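Local atomic coordinates of putative uncharacterized protein (Mycobacterium avium, PDB entry 2Z6V), a protein that probably transfers a sulfuryl group from the sulfate donor PAPS to an acceptor molecule that has not been identified. Residues A38-L43 / A80-G85. Sequence-based numbering, arbitrary orientation.
Sequences AQRTGL and ATNALG
T41 and G85 meet where the C-terminal end of helix 30-41 packs on the middle of helix 70-96, a helix-helix contact in the N-terminal part of a sulfotransferase-family protein. The two backbones come close here, 6.2 Å from T41 CA to G85 CA, and the absence of a side chain on G85 makes room for a methyl group. T41 CG2 rests on the glycine backbone, 3.7 Å from G85 CA and equally near G85 O. With OG1 set between the backbone N and the carbonyl carbon (chi1 69°), the threonine turns its hydroxyl back onto its own chain. There OG1 accepts from L43 N at 3.2 Å, forming an ST turn just where G42, with positive phi, breaks the helix; OG1 also bonds to A37 O.

One turn before G85, T81 and N82 receive R40, which reaches across from helix 30-41 with its chain extended from CG to NE. The R40 and T81 side chains cross at about a right angle, and the T81 methyl lies over one face of the guanidinium, with R40 NH1 3.6 Å from T81 CG2. At the edge, near the guanidinium plane, R40 NH1 gives N82 OD1 a weak hydrogen bond of 3.1 Å, bent to 121° at the hydrogen, the amide plane turned 38° from the guanidinium. The stronger partner is D78, one helical turn before N82, which forms a salt bridge with NH2.

T81 OG1 bonds to L77 O within its own helix, while the T81 side chain also touches V33, L36 and A37 of helix 30-41. Further along, T41 leans on L88 and Q89, and on the neighbouring helix 50-64 W51 is touched by L84.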
loop_
_atom_site.group_PDB
_atom_site.type_symbol
_atom_site.label_atom_id
_atom_site.label_comp_id
_atom_site.label_asym_id
_atom_site.label_seq_id
_atom_site.Cartn_x
_atom_site.Cartn_y
_atom_site.Cartn_z
ATOM N N ALA A 38 10.707 21.768 -3.713
ATOM C CA ALA A 38 11.566 22.570 -2.849
ATOM C C ALA A 38 10.920 23.934 -2.662
ATOM O O ALA A 38 11.017 24.560 -1.608
ATOM C CB ALA A 38 12.931 22.724 -3.488
ATOM N N GLN A 39 10.248 24.380 -3.711
ATOM C CA GLN A 39 9.564 25.659 -3.724
ATOM C C GLN A 39 8.409 25.613 -2.735
ATOM O O GLN A 39 8.326 26.451 -1.842
ATOM C CB GLN A 39 9.052 25.919 -5.135
ATOM C CG GLN A 39 8.609 27.321 -5.435
ATOM C CD GLN A 39 8.283 27.482 -6.918
ATOM O OE1 GLN A 39 9.136 27.241 -7.787
ATOM N NE2 GLN A 39 7.042 27.876 -7.217
ATOM N N ARG A 40 7.536 24.619 -2.887
ATOM C CA ARG A 40 6.378 24.455 -2.011
ATOM C C ARG A 40 6.733 24.234 -0.547
ATOM O O ARG A 40 6.210 24.921 0.326
ATOM C CB ARG A 40 5.505 23.286 -2.484
ATOM C CG ARG A 40 4.831 23.514 -3.828
ATOM C CD ARG A 40 3.983 22.327 -4.252
ATOM N NE ARG A 40 3.322 22.556 -5.536
ATOM C CZ ARG A 40 2.562 21.658 -6.156
ATOM N NH1 ARG A 40 2.357 20.463 -5.615
ATOM N NH2 ARG A 40 2.007 21.949 -7.323
ATOM N N THR A 41 7.621 23.281 -0.274
ATOM C CA THR A 41 8.008 22.970 1.103
ATOM C C THR A 41 8.975 23.961 1.745
ATOM O O THR A 41 9.050 24.042 2.970
ATOM C CB THR A 41 8.658 21.586 1.202
ATOM O OG1 THR A 41 9.931 21.617 0.549
ATOM C CG2 THR A 41 7.787 20.534 0.546
ATOM N N GLY A 42 9.720 24.703 0.925
ATOM C CA GLY A 42 10.683 25.651 1.462
ATOM C C GLY A 42 11.953 24.951 1.927
ATOM O O GLY A 42 12.745 25.518 2.682
ATOM N N LEU A 43 12.143 23.715 1.471
ATOM C CA LEU A 43 13.309 22.907 1.824
ATOM C C LEU A 43 14.007 22.458 0.544
ATOM O O LEU A 43 13.353 22.223 -0.467
ATOM C CB LEU A 43 12.873 21.676 2.621
ATOM C CG LEU A 43 12.130 21.937 3.933
ATOM C CD1 LEU A 43 11.516 20.630 4.461
ATOM C CD2 LEU A 43 13.099 22.551 4.946
ATOM N N ALA A 80 3.292 13.492 -7.757
ATOM C CA ALA A 80 4.715 13.194 -7.636
ATOM C C ALA A 80 5.402 14.295 -6.845
ATOM O O ALA A 80 6.252 14.023 -5.994
ATOM C CB ALA A 80 5.344 13.069 -9.010
ATOM N N THR A 81 5.015 15.537 -7.127
ATOM C CA THR A 81 5.579 16.702 -6.459
ATOM C C THR A 81 5.286 16.626 -4.979
ATOM O O THR A 81 6.184 16.758 -4.165
ATOM C CB THR A 81 4.989 18.009 -7.016
ATOM O OG1 THR A 81 5.156 18.032 -8.438
ATOM C CG2 THR A 81 5.695 19.224 -6.408
ATOM N N ASN A 82 4.023 16.401 -4.634
ATOM C CA ASN A 82 3.632 16.296 -3.230
ATOM C C ASN A 82 4.346 15.148 -2.523
ATOM O O ASN A 82 4.762 15.286 -1.370
ATOM C CB ASN A 82 2.120 16.119 -3.101
ATOM C CG ASN A 82 1.356 17.368 -3.502
ATOM O OD1 ASN A 82 1.808 18.487 -3.252
ATOM N ND2 ASN A 82 0.187 17.184 -4.110
ATOM N N ALA A 83 4.490 14.021 -3.220
ATOM C CA ALA A 83 5.163 12.858 -2.662
ATOM C C ALA A 83 6.624 13.197 -2.375
ATOM O O ALA A 83 7.137 12.890 -1.301
ATOM C CB ALA A 83 5.075 11.678 -3.633
ATOM N N LEU A 84 7.286 13.834 -3.337
ATOM C CA LEU A 84 8.682 14.218 -3.175
ATOM C C LEU A 84 8.823 15.280 -2.091
ATOM O O LEU A 84 9.837 15.326 -1.388
ATOM C CB LEU A 84 9.252 14.738 -4.503
ATOM C CG LEU A 84 10.744 15.087 -4.497
ATOM C CD1 LEU A 84 11.550 13.866 -4.075
ATOM C CD2 LEU A 84 11.168 15.565 -5.880
ATOM N N GLY A 85 7.806 16.126 -1.951
ATOM C CA GLY A 85 7.841 17.159 -0.931
ATOM C C GLY A 85 7.879 16.540 0.458
ATOM O O GLY A 85 8.548 17.057 1.359
#